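Local coordinates for protein superoxide dismutase [Mn/Fe] (Porphyromonas gingivalis, PDB 1UES) that destroys toxic superoxide radicals as a homodimer, dismutating them to oxygen and hydrogen peroxide at a manganese or iron ion, at residues 156-161 with 169-174. The protein carries 1 engineered substitution. Residues are numbered along the deposited sequence; the frame is centred on the assembly and turned at random.
Sequences FDVWEH and NRRADH. With MN (manganese (II) ion), chain E.
Val158 and Arg171 make the close part of this contact, Val158 set over one face of the arginine's guanidinium group. Val158 CB sits over the centre of that group, 3.6 Å from Arg171 CZ, and its CG2 branch reaches out over NH1. The two side chains cross at about a right angle. Arg171 gets there because its CG stands anti to the backbone N (chi1 -174°), which sends the chain out from the helix, and a bend at chi3 (-76°) then turns the guanidinium across the valine. Val158 O also lies over this face, 3.2 Å from Arg171 NH2, but the angle is too poor for a hydrogen bond. The N-H groups are used in other directions: NH1 binds the carbonyls of Gly115 and Leu118, NH2 that of Gly120, and NE the hydroxyl of Tyr163, a grip that fixes the plane against which Val158 packs.

This is the C-terminal domain of an iron/manganese superoxide dismutase, where strand 151-157 ends at the ligand Asp157 and the loop after it carries His161, in the Asp-x-Trp-Glu-His signature of the family; a short helix leads on to helix 171-178. Asp157 OD2 binds the manganese at 2.1 Å and His161 NE2 does so at 2.2 Å; His27, His74 and a water complete the site. An Asx turn steadies the aspartate, its OD1 accepting from Trp159 N from above the carboxylate plane. At the dimer interface, His161 ND1 is hydrogen-bonded to Glu160 OE2 of the second subunit.

Beside Val158 the fit is looser, and His174 meets the strand end through water. A single water donates to Asp157 O at 2.8 Å and lies in the His174 ring plane at NE2. Farther out, Arg170, at the N-cap of the helix, makes a salt bridge through NH1 with Asp173 OD2.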
ATOM      1  N   PHE A 156       3.563  11.027   8.841  1.00 21.40           N
ATOM      2  CA  PHE A 156       3.720   9.639   9.247  1.00 21.10           C
ATOM      3  C   PHE A 156       3.444   8.832   7.940  1.00 20.66           C
ATOM      4  O   PHE A 156       2.443   9.044   7.279  1.00 20.64           O
ATOM      5  CB  PHE A 156       2.701   9.222  10.308  1.00 21.76           C
ATOM      6  CG  PHE A 156       2.981   9.759  11.696  1.00 21.81           C
ATOM      7  CD1 PHE A 156       4.119  10.518  11.961  1.00 22.07           C
ATOM      8  CD2 PHE A 156       2.087   9.492  12.732  1.00 21.98           C
ATOM      9  CE1 PHE A 156       4.382  11.019  13.253  1.00 22.37           C
ATOM     10  CE2 PHE A 156       2.330   9.982  14.027  1.00 22.40           C
ATOM     11  CZ  PHE A 156       3.468  10.741  14.290  1.00 21.97           C
ATOM     12  N   ASP A 157       4.377   7.969   7.562  1.00 19.89           N
ATOM     13  CA  ASP A 157       4.233   7.136   6.372  1.00 19.60           C
ATOM     14  C   ASP A 157       3.371   5.937   6.755  1.00 19.60           C
ATOM     15  O   ASP A 157       3.732   5.199   7.695  1.00 19.61           O
ATOM     16  CB  ASP A 157       5.629   6.678   5.986  1.00 19.26           C
ATOM     17  CG  ASP A 157       5.688   5.962   4.662  1.00 19.90           C
ATOM     18  OD1 ASP A 157       4.639   5.803   4.009  1.00 19.63           O
ATOM     19  OD2 ASP A 157       6.840   5.576   4.330  1.00 19.66           O
ATOM     20  N   VAL A 158       2.244   5.732   6.059  1.00 19.58           N
ATOM     21  CA  VAL A 158       1.425   4.574   6.376  1.00 19.58           C
ATOM     22  C   VAL A 158       1.428   3.547   5.273  1.00 19.31           C
ATOM     23  O   VAL A 158       0.573   2.659   5.222  1.00 19.45           O
ATOM     24  CB  VAL A 158      -0.008   4.929   6.889  1.00 19.63           C
ATOM     25  CG1 VAL A 158       0.127   5.797   8.164  1.00 19.98           C
ATOM     26  CG2 VAL A 158      -0.815   5.668   5.816  1.00 19.72           C
ATOM     27  N   TRP A 159       2.438   3.670   4.404  1.00 19.54           N
ATOM     28  CA  TRP A 159       2.666   2.638   3.394  1.00 19.32           C
ATOM     29  C   TRP A 159       3.106   1.496   4.328  1.00 19.15           C
ATOM     30  O   TRP A 159       3.832   1.724   5.277  1.00 19.25           O
ATOM     31  CB  TRP A 159       3.846   2.996   2.479  1.00 19.32           C
ATOM     32  CG  TRP A 159       3.443   3.849   1.311  1.00 19.25           C
ATOM     33  CD1 TRP A 159       2.939   5.109   1.361  1.00 19.04           C
ATOM     34  CD2 TRP A 159       3.523   3.490  -0.063  1.00 19.85           C
ATOM     35  NE1 TRP A 159       2.687   5.573   0.091  1.00 19.49           N
ATOM     36  CE2 TRP A 159       3.036   4.595  -0.812  1.00 20.21           C
ATOM     37  CE3 TRP A 159       3.959   2.337  -0.745  1.00 20.17           C
ATOM     38  CZ2 TRP A 159       2.971   4.583  -2.226  1.00 20.18           C
ATOM     39  CZ3 TRP A 159       3.902   2.323  -2.158  1.00 20.13           C
ATOM     40  CH2 TRP A 159       3.405   3.450  -2.880  1.00 19.99           C
ATOM     41  N   GLU A 160       2.604   0.293   4.090  1.00 19.24           N
ATOM     42  CA  GLU A 160       2.960  -0.822   4.960  1.00 19.46           C
ATOM     43  C   GLU A 160       4.441  -1.097   5.097  1.00 19.41           C
ATOM     44  O   GLU A 160       4.886  -1.556   6.150  1.00 19.07           O
ATOM     45  CB  GLU A 160       2.204  -2.084   4.497  1.00 19.68           C
ATOM     46  CG  GLU A 160       0.701  -1.942   4.688  1.00 21.01           C
ATOM     47  CD  GLU A 160      -0.074  -3.149   4.214  1.00 21.49           C
ATOM     48  OE1 GLU A 160       0.184  -3.606   3.080  1.00 21.83           O
ATOM     49  OE2 GLU A 160      -0.921  -3.650   4.983  1.00 21.97           O
ATOM     50  N   HIS A 161       5.233  -0.807   4.068  1.00 19.42           N
ATOM     51  CA  HIS A 161       6.671  -1.048   4.168  1.00 19.16           C
ATOM     52  C   HIS A 161       7.340  -0.206   5.291  1.00 19.03           C
ATOM     53  O   HIS A 161       8.402  -0.525   5.759  1.00 19.61           O
ATOM     54  CB  HIS A 161       7.375  -0.798   2.811  1.00 18.95           C
ATOM     55  CG  HIS A 161       7.332   0.618   2.332  1.00 18.50           C
ATOM     56  ND1 HIS A 161       6.802   0.960   1.110  1.00 18.95           N
ATOM     57  CD2 HIS A 161       7.812   1.775   2.866  1.00 18.53           C
ATOM     58  CE1 HIS A 161       6.949   2.250   0.900  1.00 19.01           C
ATOM     59  NE2 HIS A 161       7.555   2.774   1.947  1.00 18.47           N
ATOM     60  N   ASN A 169       0.556  -5.957  10.948  1.00 21.38           N
ATOM     61  CA  ASN A 169      -0.691  -5.226  10.727  1.00 21.74           C
ATOM     62  C   ASN A 169      -1.034  -4.154  11.751  1.00 21.78           C
ATOM     63  O   ASN A 169      -2.021  -3.426  11.590  1.00 21.87           O
ATOM     64  CB  ASN A 169      -1.855  -6.208  10.651  1.00 22.29           C
ATOM     65  CG  ASN A 169      -2.070  -6.948  11.953  1.00 22.74           C
ATOM     66  OD1 ASN A 169      -3.164  -6.896  12.527  1.00 25.44           O
ATOM     67  ND2 ASN A 169      -1.037  -7.658  12.421  1.00 22.85           N
ATOM     68  N   ARG A 170      -0.223  -4.071  12.793  1.00 22.20           N
ATOM     69  CA  ARG A 170      -0.456  -3.107  13.874  1.00 22.11           C
ATOM     70  C   ARG A 170      -0.062  -1.659  13.529  1.00 22.10           C
ATOM     71  O   ARG A 170       0.808  -1.061  14.172  1.00 21.99           O
ATOM     72  CB  ARG A 170       0.246  -3.607  15.157  1.00 22.34           C
ATOM     73  CG  ARG A 170      -0.170  -5.049  15.540  1.00 23.57           C
ATOM     74  CD  ARG A 170       0.485  -5.537  16.856  1.00 23.72           C
ATOM     75  NE  ARG A 170       1.927  -5.692  16.753  1.00 24.35           N
ATOM     76  CZ  ARG A 170       2.813  -4.818  17.229  1.00 23.99           C
ATOM     77  NH1 ARG A 170       2.413  -3.713  17.858  1.00 25.14           N
ATOM     78  NH2 ARG A 170       4.097  -5.034  17.060  1.00 24.99           N
ATOM     79  N   ARG A 171      -0.738  -1.081  12.522  1.00 21.93           N
ATOM     80  CA  ARG A 171      -0.438   0.284  12.111  1.00 21.95           C
ATOM     81  C   ARG A 171      -0.618   1.291  13.245  1.00 22.03           C
ATOM     82  O   ARG A 171       0.225   2.167  13.430  1.00 22.09           O
ATOM     83  CB  ARG A 171      -1.316   0.700  10.931  1.00 21.83           C
ATOM     84  CG  ARG A 171      -0.936   2.064  10.383  1.00 21.79           C
ATOM     85  CD  ARG A 171      -1.939   2.599   9.413  1.00 21.49           C
ATOM     86  NE  ARG A 171      -1.840   1.938   8.104  1.00 21.84           N
ATOM     87  CZ  ARG A 171      -2.548   2.317   7.056  1.00 21.98           C
ATOM     88  NH1 ARG A 171      -3.387   3.337   7.181  1.00 22.23           N
ATOM     89  NH2 ARG A 171      -2.440   1.670   5.897  1.00 22.02           N
ATOM     90  N   ALA A 172      -1.720   1.182  13.990  1.00 22.29           N
ATOM     91  CA  ALA A 172      -1.964   2.104  15.100  1.00 22.82           C
ATOM     92  C   ALA A 172      -0.857   2.101  16.137  1.00 23.12           C
ATOM     93  O   ALA A 172      -0.461   3.168  16.627  1.00 23.30           O
ATOM     94  CB  ALA A 172      -3.313   1.763  15.777  1.00 22.98           C
ATOM     95  N   ASP A 173      -0.349   0.919  16.483  1.00 23.52           N
ATOM     96  CA  ASP A 173       0.719   0.824  17.471  1.00 23.34           C
ATOM     97  C   ASP A 173       1.984   1.507  16.939  1.00 22.92           C
ATOM     98  O   ASP A 173       2.708   2.137  17.701  1.00 22.70           O
ATOM     99  CB  ASP A 173       1.017  -0.642  17.843  1.00 24.44           C
ATOM    100  CG  ASP A 173      -0.121  -1.285  18.654  1.00 25.71           C
ATOM    101  OD1 ASP A 173      -1.023  -0.543  19.138  1.00 26.40           O
ATOM    102  OD2 ASP A 173      -0.121  -2.536  18.782  1.00 27.09           O
ATOM    103  N   HIS A 174       2.238   1.393  15.630  1.00 21.77           N
ATOM    104  CA  HIS A 174       3.406   2.037  15.047  1.00 21.81           C
ATOM    105  C   HIS A 174       3.269   3.542  15.152  1.00 22.14           C
ATOM    106  O   HIS A 174       4.225   4.226  15.496  1.00 22.49           O
ATOM    107  CB  HIS A 174       3.548   1.667  13.575  1.00 20.76           C
ATOM    108  CG  HIS A 174       4.596   2.459  12.849  1.00 20.22           C
ATOM    109  ND1 HIS A 174       5.943   2.280  13.049  1.00 19.98           N
ATOM    110  CD2 HIS A 174       4.476   3.364  11.845  1.00 19.80           C
ATOM    111  CE1 HIS A 174       6.616   3.039  12.197  1.00 20.16           C
ATOM    112  NE2 HIS A 174       5.745   3.707  11.460  1.00 19.32           N
TER
HETATM  113 MN    MN E 192       7.803   4.874   2.641  1.00 18.41          MN
HETATM  114  O   HOH W   1       5.970   5.603   9.409  1.00 19.53           O
HETATM  115  O   HOH W   2       5.994   5.569   1.518  1.00 20.18           O